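Local coordinates for protein AimR transcriptional regulator (Bacillus phage phi3T, PDB 5ZVV) that activates transcription of the phage aimX locus as a homodimer, apparently favouring lytic replication until the arbitrium peptide turns it into an inactive monomer, at residues F228-L232 and M265-A269; L207-R211 and T237-E241; S194-A198 and H213-A217; Y85-Q90 and V223-C227. All coordinates share one frame. Residues are numbered along the deposited sequence.

Interaction 1 (F228-L232 and M265-A269)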
loop_
_atom_site.group_PDB
_atom_site.type_symbol
_atom_site.label_atom_id
_atom_site.label_comp_id
_atom_site.label_asym_id
_atom_site.label_seq_id
_atom_site.Cartn_x
_atom_site.Cartn_y
_atom_site.Cartn_z
ATOM N N PHE A 228 15.582 -18.210 14.974
ATOM C CA PHE A 228 16.190 -18.539 13.689
ATOM C C PHE A 228 16.083 -17.369 12.720
ATOM O O PHE A 228 17.089 -16.920 12.156
ATOM C CB PHE A 228 15.541 -19.792 13.096
ATOM C CG PHE A 228 15.937 -20.052 11.669
ATOM C CD1 PHE A 228 17.165 -20.622 11.371
ATOM C CD2 PHE A 228 15.092 -19.711 10.627
ATOM C CE1 PHE A 228 17.539 -20.848 10.061
ATOM C CE2 PHE A 228 15.461 -19.939 9.314
ATOM C CZ PHE A 228 16.686 -20.505 9.032
ATOM N N PHE A 229 14.868 -16.851 12.516
ATOM C CA PHE A 229 14.727 -15.723 11.604
ATOM C C PHE A 229 15.366 -14.451 12.150
ATOM O O PHE A 229 15.718 -13.564 11.365
ATOM C CB PHE A 229 13.253 -15.489 11.273
ATOM C CG PHE A 229 12.714 -16.461 10.264
ATOM C CD1 PHE A 229 13.153 -16.421 8.949
ATOM C CD2 PHE A 229 11.794 -17.427 10.628
ATOM C CE1 PHE A 229 12.675 -17.318 8.014
ATOM C CE2 PHE A 229 11.309 -18.331 9.697
ATOM C CZ PHE A 229 11.750 -18.275 8.388
ATOM N N ALA A 230 15.548 -14.351 13.467
ATOM C CA ALA A 230 16.223 -13.189 14.029
ATOM C C ALA A 230 17.708 -13.194 13.679
ATOM O O ALA A 230 18.242 -12.190 13.188
ATOM C CB ALA A 230 16.018 -13.148 15.541
ATOM N N TYR A 231 18.393 -14.318 13.924
ATOM C CA TYR A 231 19.805 -14.404 13.552
ATOM C C TYR A 231 19.987 -14.373 12.040
ATOM O O TYR A 231 20.984 -13.829 11.546
ATOM C CB TYR A 231 20.434 -15.664 14.147
ATOM C CG TYR A 231 20.738 -15.531 15.618
ATOM C CD1 TYR A 231 21.734 -14.668 16.061
ATOM C CD2 TYR A 231 20.028 -16.256 16.565
ATOM C CE1 TYR A 231 22.018 -14.534 17.405
ATOM C CE2 TYR A 231 20.303 -16.128 17.915
ATOM C CZ TYR A 231 21.300 -15.264 18.328
ATOM O OH TYR A 231 21.580 -15.130 19.668
ATOM N N LEU A 232 19.039 -14.947 11.298
ATOM C CA LEU A 232 19.042 -14.807 9.848
ATOM C C LEU A 232 18.993 -13.338 9.444
ATOM O O LEU A 232 19.731 -12.904 8.549
ATOM C CB LEU A 232 17.858 -15.574 9.256
ATOM C CG LEU A 232 17.910 -15.963 7.782
ATOM C CD1 LEU A 232 19.044 -16.946 7.531
ATOM C CD2 LEU A 232 16.573 -16.551 7.342
HETATM N N MSE A 265 17.299 -22.573 4.004
HETATM C CA MSE A 265 17.350 -21.112 4.033
HETATM C C MSE A 265 18.672 -20.636 4.628
HETATM O O MSE A 265 19.308 -19.725 4.098
HETATM C CB MSE A 265 16.177 -20.541 4.823
HETATM C CG MSE A 265 14.852 -20.666 4.111
HETATM SE SE MSE A 265 13.401 -19.995 5.214
HETATM C CE MSE A 265 11.906 -20.381 4.014
ATOM N N LEU A 266 19.090 -21.271 5.725
ATOM C CA LEU A 266 20.347 -20.895 6.367
ATOM C C LEU A 266 21.537 -21.203 5.466
ATOM O O LEU A 266 22.410 -20.349 5.251
ATOM C CB LEU A 266 20.485 -21.619 7.704
ATOM C CG LEU A 266 21.736 -21.241 8.495
ATOM C CD1 LEU A 266 21.659 -19.782 8.890
ATOM C CD2 LEU A 266 21.897 -22.129 9.713
ATOM N N ASP A 267 21.590 -22.430 4.938
ATOM C CA ASP A 267 22.626 -22.796 3.981
ATOM C C ASP A 267 22.647 -21.833 2.805
ATOM O O ASP A 267 23.718 -21.466 2.316
ATOM C CB ASP A 267 22.407 -24.225 3.473
ATOM C CG ASP A 267 22.556 -25.272 4.560
ATOM O OD1 ASP A 267 23.099 -24.956 5.638
ATOM O OD2 ASP A 267 22.138 -26.426 4.320
ATOM N N GLY A 268 21.470 -21.417 2.334
ATOM C CA GLY A 268 21.423 -20.450 1.248
ATOM C C GLY A 268 21.974 -19.095 1.647
ATOM O O GLY A 268 22.634 -18.423 0.847
ATOM N N ALA A 269 21.716 -18.673 2.886
ATOM C CA ALA A 269 22.279 -17.414 3.364
ATOM C C ALA A 269 23.801 -17.476 3.395
ATOM O O ALA A 269 24.480 -16.533 2.967
ATOM C CB ALA A 269 21.728 -17.081 4.751
#

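Interaction 2 (L207-R211 and T237-E241)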
loop_
_atom_site.group_PDB
_atom_site.type_symbol
_atom_site.label_atom_id
_atom_site.label_comp_id
_atom_site.label_asym_id
_atom_site.label_seq_id
_atom_site.Cartn_x
_atom_site.Cartn_y
_atom_site.Cartn_z
ATOM N N LEU A 207 19.775 -0.621 8.988
ATOM C CA LEU A 207 20.411 -1.813 9.539
ATOM C C LEU A 207 20.380 -1.816 11.061
ATOM O O LEU A 207 20.111 -2.855 11.676
ATOM C CB LEU A 207 21.846 -1.923 9.023
ATOM C CG LEU A 207 22.021 -1.835 7.504
ATOM C CD1 LEU A 207 23.467 -2.105 7.102
ATOM C CD2 LEU A 207 21.072 -2.783 6.784
ATOM N N LEU A 208 20.655 -0.668 11.689
ATOM C CA LEU A 208 20.662 -0.612 13.148
ATOM C C LEU A 208 19.282 -0.912 13.715
ATOM O O LEU A 208 19.153 -1.616 14.721
ATOM C CB LEU A 208 21.148 0.758 13.623
ATOM C CG LEU A 208 22.576 1.154 13.244
ATOM C CD1 LEU A 208 22.912 2.531 13.801
ATOM C CD2 LEU A 208 23.572 0.113 13.732
ATOM N N GLU A 209 18.237 -0.380 13.079
ATOM C CA GLU A 209 16.872 -0.658 13.512
ATOM C C GLU A 209 16.544 -2.144 13.385
ATOM O O GLU A 209 15.953 -2.742 14.296
ATOM C CB GLU A 209 15.909 0.190 12.684
ATOM C CG GLU A 209 14.513 0.333 13.238
ATOM C CD GLU A 209 13.721 1.383 12.481
ATOM O OE1 GLU A 209 14.351 2.227 11.806
ATOM O OE2 GLU A 209 12.477 1.362 12.553
ATOM N N ALA A 210 16.933 -2.758 12.264
ATOM C CA ALA A 210 16.679 -4.181 12.066
ATOM C C ALA A 210 17.397 -5.020 13.115
ATOM O O ALA A 210 16.820 -5.964 13.669
ATOM C CB ALA A 210 17.107 -4.598 10.660
ATOM N N ARG A 211 18.659 -4.688 13.403
ATOM C CA ARG A 211 19.388 -5.398 14.448
ATOM C C ARG A 211 18.732 -5.200 15.808
ATOM O O ARG A 211 18.677 -6.131 16.619
ATOM C CB ARG A 211 20.844 -4.934 14.481
ATOM C CG ARG A 211 21.615 -5.236 13.206
ATOM C CD ARG A 211 22.989 -4.583 13.214
ATOM N NE ARG A 211 23.593 -4.601 11.885
ATOM C CZ ARG A 211 24.651 -3.881 11.533
ATOM N NH1 ARG A 211 25.232 -3.076 12.412
ATOM N NH2 ARG A 211 25.127 -3.961 10.298
ATOM N N THR A 237 21.781 -8.282 7.714
ATOM C CA THR A 237 22.209 -6.895 7.863
ATOM C C THR A 237 23.721 -6.751 7.819
ATOM O O THR A 237 24.214 -5.636 7.621
ATOM C CB THR A 237 21.701 -6.285 9.172
ATOM O OG1 THR A 237 22.325 -6.943 10.281
ATOM C CG2 THR A 237 20.191 -6.400 9.282
ATOM N N LEU A 238 24.468 -7.841 8.006
ATOM C CA LEU A 238 25.926 -7.768 7.985
ATOM C C LEU A 238 26.552 -8.216 6.664
ATOM O O LEU A 238 27.781 -8.316 6.585
ATOM C CB LEU A 238 26.503 -8.595 9.133
ATOM C CG LEU A 238 26.213 -8.091 10.545
ATOM C CD1 LEU A 238 26.581 -9.156 11.565
ATOM C CD2 LEU A 238 26.975 -6.799 10.807
ATOM N N ILE A 239 25.749 -8.461 5.624
ATOM C CA ILE A 239 26.256 -9.121 4.417
ATOM C C ILE A 239 27.362 -8.301 3.760
ATOM O O ILE A 239 28.402 -8.841 3.363
ATOM C CB ILE A 239 25.102 -9.398 3.434
ATOM C CG1 ILE A 239 24.220 -10.539 3.945
ATOM C CG2 ILE A 239 25.641 -9.724 2.045
ATOM C CD1 ILE A 239 23.013 -10.812 3.075
ATOM N N PHE A 240 27.163 -6.992 3.632
ATOM C CA PHE A 240 28.103 -6.145 2.912
ATOM C C PHE A 240 29.109 -5.447 3.819
ATOM O O PHE A 240 29.941 -4.685 3.320
ATOM C CB PHE A 240 27.344 -5.103 2.086
ATOM C CG PHE A 240 26.381 -5.702 1.105
ATOM C CD1 PHE A 240 26.815 -6.135 -0.137
ATOM C CD2 PHE A 240 25.044 -5.846 1.431
ATOM C CE1 PHE A 240 25.931 -6.695 -1.041
ATOM C CE2 PHE A 240 24.153 -6.402 0.533
ATOM C CZ PHE A 240 24.596 -6.828 -0.706
ATOM N N GLU A 241 29.068 -5.693 5.129
ATOM C CA GLU A 241 29.976 -5.037 6.066
ATOM C C GLU A 241 31.136 -5.925 6.499
ATOM O O GLU A 241 32.292 -5.499 6.451
ATOM C CB GLU A 241 29.207 -4.561 7.304
ATOM C CG GLU A 241 28.208 -3.453 7.035
ATOM C CD GLU A 241 27.538 -2.956 8.302
ATOM O OE1 GLU A 241 27.961 -3.371 9.403
ATOM O OE2 GLU A 241 26.590 -2.151 8.195
#

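Interaction 3 (S194-A198 and H213-A217)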
loop_
_atom_site.group_PDB
_atom_site.type_symbol
_atom_site.label_atom_id
_atom_site.label_comp_id
_atom_site.label_asym_id
_atom_site.label_seq_id
_atom_site.Cartn_x
_atom_site.Cartn_y
_atom_site.Cartn_z
ATOM N N SER A 194 8.177 -7.853 16.744
ATOM C CA SER A 194 9.603 -7.557 16.660
ATOM C C SER A 194 10.198 -8.104 15.371
ATOM O O SER A 194 10.958 -7.413 14.685
ATOM C CB SER A 194 10.337 -8.129 17.873
ATOM O OG SER A 194 10.297 -7.231 18.966
HETATM N N MSE A 195 9.863 -9.343 15.023
HETATM C CA MSE A 195 10.407 -9.903 13.791
HETATM C C MSE A 195 9.876 -9.180 12.557
HETATM O O MSE A 195 10.642 -8.865 11.629
HETATM C CB MSE A 195 10.110 -11.400 13.701
HETATM C CG MSE A 195 11.084 -12.228 14.519
HETATM SE SE MSE A 195 12.894 -11.476 14.413
HETATM C CE MSE A 195 13.214 -11.724 12.497
ATOM N N LEU A 196 8.569 -8.908 12.552
ATOM C CA LEU A 196 7.974 -8.212 11.414
ATOM C C LEU A 196 8.636 -6.856 11.188
ATOM O O LEU A 196 9.036 -6.522 10.063
ATOM C CB LEU A 196 6.466 -8.066 11.625
ATOM C CG LEU A 196 5.712 -9.387 11.434
ATOM C CD1 LEU A 196 4.258 -9.278 11.861
ATOM C CD2 LEU A 196 5.810 -9.839 9.983
ATOM N N GLU A 197 8.780 -6.065 12.255
ATOM C CA GLU A 197 9.426 -4.765 12.121
ATOM C C GLU A 197 10.906 -4.898 11.792
ATOM O O GLU A 197 11.471 -4.016 11.139
ATOM C CB GLU A 197 9.234 -3.952 13.398
ATOM C CG GLU A 197 7.803 -3.504 13.610
ATOM C CD GLU A 197 7.606 -2.801 14.932
ATOM O OE1 GLU A 197 8.373 -3.085 15.877
ATOM O OE2 GLU A 197 6.684 -1.963 15.022
ATOM N N ALA A 198 11.549 -5.984 12.231
ATOM C CA ALA A 198 12.942 -6.207 11.861
ATOM C C ALA A 198 13.087 -6.368 10.354
ATOM O O ALA A 198 13.984 -5.773 9.740
ATOM C CB ALA A 198 13.495 -7.435 12.587
ATOM N N HIS A 213 15.474 -4.684 16.478
ATOM C CA HIS A 213 14.278 -5.516 16.563
ATOM C C HIS A 213 14.636 -6.995 16.655
ATOM O O HIS A 213 14.005 -7.745 17.411
ATOM C CB HIS A 213 13.367 -5.252 15.363
ATOM C CG HIS A 213 12.784 -3.872 15.336
ATOM N ND1 HIS A 213 11.935 -3.405 16.316
ATOM C CD2 HIS A 213 12.922 -2.862 14.445
ATOM C CE1 HIS A 213 11.577 -2.164 16.031
ATOM N NE2 HIS A 213 12.163 -1.812 14.901
ATOM N N SER A 214 15.646 -7.434 15.897
ATOM C CA SER A 214 16.039 -8.842 15.929
ATOM C C SER A 214 16.555 -9.231 17.309
ATOM O O SER A 214 16.146 -10.252 17.879
ATOM C CB SER A 214 17.104 -9.122 14.865
ATOM O OG SER A 214 16.635 -8.839 13.558
ATOM N N ASN A 215 17.453 -8.415 17.865
ATOM C CA ASN A 215 17.995 -8.695 19.188
ATOM C C ASN A 215 16.902 -8.682 20.244
ATOM O O ASN A 215 16.914 -9.502 21.167
ATOM C CB ASN A 215 19.089 -7.683 19.529
ATOM C CG ASN A 215 20.419 -8.028 18.896
ATOM O OD1 ASN A 215 20.828 -9.190 18.875
ATOM N ND2 ASN A 215 21.105 -7.020 18.374
ATOM N N ARG A 216 15.942 -7.765 20.124
ATOM C CA ARG A 216 14.851 -7.742 21.092
ATOM C C ARG A 216 13.996 -9.001 20.984
ATOM O O ARG A 216 13.573 -9.565 22.005
ATOM C CB ARG A 216 14.003 -6.485 20.905
ATOM C CG ARG A 216 13.082 -6.233 22.073
ATOM C CD ARG A 216 12.536 -4.823 22.118
ATOM N NE ARG A 216 11.657 -4.673 23.274
ATOM C CZ ARG A 216 10.338 -4.839 23.237
ATOM N NH1 ARG A 216 9.622 -4.701 24.341
ATOM N NH2 ARG A 216 9.733 -5.131 22.094
ATOM N N ALA A 217 13.744 -9.465 19.756
ATOM C CA ALA A 217 13.026 -10.721 19.574
ATOM C C ALA A 217 13.770 -11.876 20.230
ATOM O O ALA A 217 13.159 -12.708 20.910
ATOM C CB ALA A 217 12.811 -10.995 18.086
HETATM O O HOH W 1 10.911 -4.667 18.409
HETATM O O HOH W 2 7.698 -5.777 20.165
#

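Interaction 4 (Y85-Q90 and V223-C227)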
loop_
_atom_site.group_PDB
_atom_site.type_symbol
_atom_site.label_atom_id
_atom_site.label_comp_id
_atom_site.label_asym_id
_atom_site.label_seq_id
_atom_site.Cartn_x
_atom_site.Cartn_y
_atom_site.Cartn_z
ATOM N N TYR A 85 1.009 -20.602 20.814
ATOM C CA TYR A 85 2.315 -21.253 20.796
ATOM C C TYR A 85 2.457 -22.170 19.586
ATOM O O TYR A 85 3.518 -22.219 18.954
ATOM C CB TYR A 85 2.531 -22.036 22.094
ATOM C CG TYR A 85 3.965 -22.450 22.330
ATOM C CD1 TYR A 85 4.931 -21.514 22.676
ATOM C CD2 TYR A 85 4.351 -23.779 22.218
ATOM C CE1 TYR A 85 6.243 -21.888 22.897
ATOM C CE2 TYR A 85 5.660 -24.164 22.438
ATOM C CZ TYR A 85 6.600 -23.216 22.777
ATOM O OH TYR A 85 7.904 -23.595 22.995
ATOM N N SER A 86 1.392 -22.896 19.242
ATOM C CA SER A 86 1.451 -23.779 18.083
ATOM C C SER A 86 1.659 -22.987 16.802
ATOM O O SER A 86 2.482 -23.360 15.958
ATOM C CB SER A 86 0.177 -24.619 17.998
ATOM O OG SER A 86 0.261 -25.572 16.953
ATOM N N ASP A 87 0.939 -21.871 16.646
ATOM C CA ASP A 87 1.028 -21.133 15.392
ATOM C C ASP A 87 2.349 -20.382 15.267
ATOM O O ASP A 87 2.895 -20.268 14.163
ATOM C CB ASP A 87 -0.143 -20.166 15.255
ATOM C CG ASP A 87 -0.146 -19.460 13.918
ATOM O OD1 ASP A 87 -0.514 -20.102 12.912
ATOM O OD2 ASP A 87 0.241 -18.274 13.870
ATOM N N ILE A 88 2.879 -19.855 16.376
ATOM C CA ILE A 88 4.142 -19.130 16.273
ATOM C C ILE A 88 5.285 -20.086 15.942
ATOM O O ILE A 88 6.273 -19.688 15.313
ATOM C CB ILE A 88 4.424 -18.324 17.558
ATOM C CG1 ILE A 88 5.456 -17.229 17.278
ATOM C CG2 ILE A 88 4.906 -19.230 18.681
ATOM C CD1 ILE A 88 5.737 -16.325 18.461
ATOM N N ASN A 89 5.172 -21.352 16.344
ATOM C CA ASN A 89 6.145 -22.368 15.966
ATOM C C ASN A 89 5.910 -22.924 14.567
ATOM O O ASN A 89 6.735 -23.711 14.092
ATOM C CB ASN A 89 6.123 -23.523 16.972
ATOM C CG ASN A 89 6.884 -23.210 18.245
ATOM O OD1 ASN A 89 8.115 -23.254 18.274
ATOM N ND2 ASN A 89 6.154 -22.913 19.313
ATOM N N GLN A 90 4.813 -22.533 13.911
ATOM C CA GLN A 90 4.438 -23.032 12.585
ATOM C C GLN A 90 4.169 -24.537 12.611
ATOM O O GLN A 90 4.501 -25.263 11.671
ATOM C CB GLN A 90 5.490 -22.678 11.530
ATOM C CG GLN A 90 5.569 -21.189 11.220
ATOM C CD GLN A 90 6.693 -20.846 10.258
ATOM O OE1 GLN A 90 7.446 -21.720 9.828
ATOM N NE2 GLN A 90 6.812 -19.567 9.920
ATOM N N VAL A 223 11.359 -19.288 21.211
ATOM C CA VAL A 223 10.777 -20.044 20.110
ATOM C C VAL A 223 11.819 -20.195 19.012
ATOM O O VAL A 223 12.476 -19.220 18.623
ATOM C CB VAL A 223 9.507 -19.351 19.593
ATOM C CG1 VAL A 223 9.009 -20.018 18.313
ATOM C CG2 VAL A 223 8.425 -19.375 20.659
ATOM N N ASN A 224 11.979 -21.425 18.512
ATOM C CA ASN A 224 13.040 -21.703 17.547
ATOM C C ASN A 224 12.859 -20.900 16.265
ATOM O O ASN A 224 13.833 -20.378 15.713
ATOM C CB ASN A 224 13.098 -23.201 17.238
ATOM C CG ASN A 224 13.687 -24.012 18.378
ATOM O OD1 ASN A 224 13.156 -25.055 18.756
ATOM N ND2 ASN A 224 14.791 -23.529 18.935
ATOM N N ARG A 225 11.621 -20.786 15.777
ATOM C CA ARG A 225 11.378 -20.043 14.542
ATOM C C ARG A 225 11.773 -18.577 14.699
ATOM O O ARG A 225 12.473 -18.012 13.844
ATOM C CB ARG A 225 9.906 -20.176 14.136
ATOM C CG ARG A 225 9.533 -19.498 12.817
ATOM C CD ARG A 225 9.112 -18.038 13.021
ATOM N NE ARG A 225 7.751 -17.929 13.531
ATOM C CZ ARG A 225 6.729 -17.468 12.820
ATOM N NH1 ARG A 225 5.519 -17.415 13.357
ATOM N NH2 ARG A 225 6.922 -17.056 11.575
ATOM N N ILE A 226 11.329 -17.948 15.791
ATOM C CA ILE A 226 11.620 -16.536 16.024
ATOM C C ILE A 226 13.124 -16.298 16.050
ATOM O O ILE A 226 13.643 -15.421 15.351
ATOM C CB ILE A 226 10.954 -16.059 17.327
ATOM C CG1 ILE A 226 9.427 -16.078 17.195
ATOM C CG2 ILE A 226 11.457 -14.664 17.715
ATOM C CD1 ILE A 226 8.882 -15.111 16.162
ATOM N N CYS A 227 13.847 -17.082 16.851
ATOM C CA CYS A 227 15.283 -16.859 16.987
ATOM C C CYS A 227 16.018 -17.169 15.690
ATOM O O CYS A 227 16.975 -16.470 15.330
ATOM C CB CYS A 227 15.837 -17.700 18.135
ATOM S SG CYS A 227 15.206 -17.234 19.757
HETATM O O HOH W 3 2.460 -17.235 12.173
HETATM O O HOH W 4 10.138 -23.560 19.930
HETATM O O HOH W 5 9.948 -23.111 16.270
#

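Interaction 1 (F228-L232 and M265-A269)
Residues 228-232 of helix 224-237 and 265-269 of helix 260-277 run almost parallel, 8° apart, but their axes stay 11.3 Å from each other, so long side chains must span the gap. Phe228 does so with chi1 in the t well (170°): its ring reaches across the interface and presents its edge, CE1 lying 3.9 Å from Leu266 CB and CZ 4.2 Å from Met265 CB. Phe229 takes the m rotamer (-78°), and its ring comes in beside the selenium of Met265, a selenomethionine here. With chi1 m and chi2 t, Met265 SE lies 3.9 Å from Phe229 CE1 and 5.0 Å from the centroid of that ring, an oblique Met-aromatic contact. Leu232, a turn after Phe228, has the t, p rotamer; its CD1 comes to 3.9 Å from Ala269 CB and 4.1 Å from Leu266 CD1. Leu266 adopts the same t, p conformation, and the small Ala269 lets the leucine come close to its helix. Around this pair His262 stacks on Phe228 and meets Phe229 edge-to-face, while Tyr250 of helix 243-252 covers Leu266 and Ala269. The parallel pairing, with helix 243-252 between the two in sequence, suits the helical-repeat superhelix of this TPR-clan protein. No hydrogen bond joins the two segments: they are held together by aliphatic, aromatic and selenium contacts, so cohesion depends on the fit of side chains.

Interaction 2 (L207-R211 and T237-E241)
Thr237 ends helix 224-237 and is the residue most covered by segment 207-211. Its CG2 packs 3.8 Å from Ala210 CB, and its OG1 accepts a hydrogen bond from Arg211 NE (3.1 Å) while also bonded to the carbonyl of Ile234 in its own helix. The carbonyl Thr237 O, last of the helix, receives Arg211 NH2 at 3.3 Å, so a side chain of one helix holds the C-terminal end of the next, as suits successive helices of a TPR-like array. Leu207 CD1 lies 3.6 Å from Thr237 O. With Leu238 the chain leaves helical geometry; its CD2 sits over one face of the guanidinium, 3.4 Å from Arg211 NH2. Ile239 and Phe240 turn the chain on, bringing Glu241 back toward helix 207-220. There Glu241 OE1 forms a salt bridge with Arg211 NH2 (3.0 Å) whose hydrogen bond is weak, and Glu241 OE2 is 3.3 Å from Leu207 CD1. The contact thus ties the start of helix 207-220 to the turn between helices 224-237 and 243-252. Leu202 of helix 184-203 packs on Ala210 and Thr237, Ala246 of helix 243-252 lies against Leu238, and Phe240 meets Leu362 of helix 361-369.

Interaction 3 (S194-A198 and H213-A217)
His213 and Ser194 give up the most surface where helix 184-203 meets helix 207-220. The His213 side chain lies against the first helix: its CB is 3.3 Å from Ser194 O and 3.5 Å from Ala198 CB, and Glu197 CB stands over the face of the imidazole, 3.8 Å from its centroid and 3° off the normal, a CH-pi contact. Further out, Glu197 OE1 approaches His213 CE1 at 3.3 Å, while Glu197 OE2 bonds to a glycerol probably left from the crystallisation liquor. The two segments run antiparallel at 162°, with axes only 8.2 Å apart and the CA atoms of Ala198 and His213 4.9 Å from each other. This is a close helical hairpin joined by a short turn, the building unit of TPR-like helical repeats, and small residues allow the approach. Ser194 CB packs 3.8 Å from Ala217 CB, and Ser194 OG reaches water: one molecule lies 2.7 Å from Ser194 OG and 2.6 Å from His213 ND1, and a second lies 3.2 Å from Ser194 OG and accepts a weak bond from Arg216 NH2 (2.9 Å). Ala217 also receives Met195, a selenomethionine whose CB points away from the hairpin partner but whose chi1 and chi2, both m, bring SE back to within 3.7 Å of Ala217 CB. Thr233 of helix 224-237 touches both Met195 and Ser214.

Interaction 4 (Y85-Q90 and V223-C227)
Val223, at the N-cap position of helix 224-237, forms the apolar centre with Ile88 near the end of helix 77-88: Val223 CG2 lies 4.0 Å from Ile88 CG2 and also 4.0 Å from Tyr85 CE1. Ile88 CD1 extends the patch to Ile226 CG1 at 3.9 Å, with Ser191 of helix 184-203 covering Ile88. Beyond the patch, Arg225 donates from NE to Ile88 O (2.9 Å) and, weakly, from NH1 to the same Ile88 O (3.1 Å), using a carbonyl near the end of the helix. Gln90, with positive phi, closes that helix in a Schellman motif. Asn89 ND2 binds Tyr85 O at 2.7 Å, and two waters donate to Asn89 OD1: one at 2.6 Å from Asn89 OD1 accepts from Asn224 N (3.2 Å), the other at 2.7 Å from Asn89 OD1 accepts from Arg225 N (2.9 Å). A third water joins Asp87 OD2 (3.0 Å) to Arg225 NH1 (3.3 Å); Asp87 also forms a salt bridge with Arg192. An apolar core is therefore framed by bonds to the end of one helix and the start of the other, joining parts of the chain more than 130 residues apart directly and through water.

The four contacts cluster around helices 184-203, 207-220 and 224-237, interactions 1, 3 and 4 near the centre of the chain and interaction 2 farther out. Interactions 1 and 4 both use helix 224-237, on adjoining segments with centres 15 Å apart; interactions 2 and 3 share helix 207-220, centres 12 Å apart. Met195 and Ala217 of interaction 3 touch Ile226 of interaction 4, while Met195 also reaches Phe229 and Ala230 of interaction 1. Interactions 2 and 4 are farthest apart, 23 Å between centres. Along the chain interaction 3 falls within the span of interaction 4, interaction 1 follows, and interaction 2 crosses the others. Helix 224-237 is thus linked to helices earlier (77-88) and later (260-277), consistent with a TPR-like superhelix.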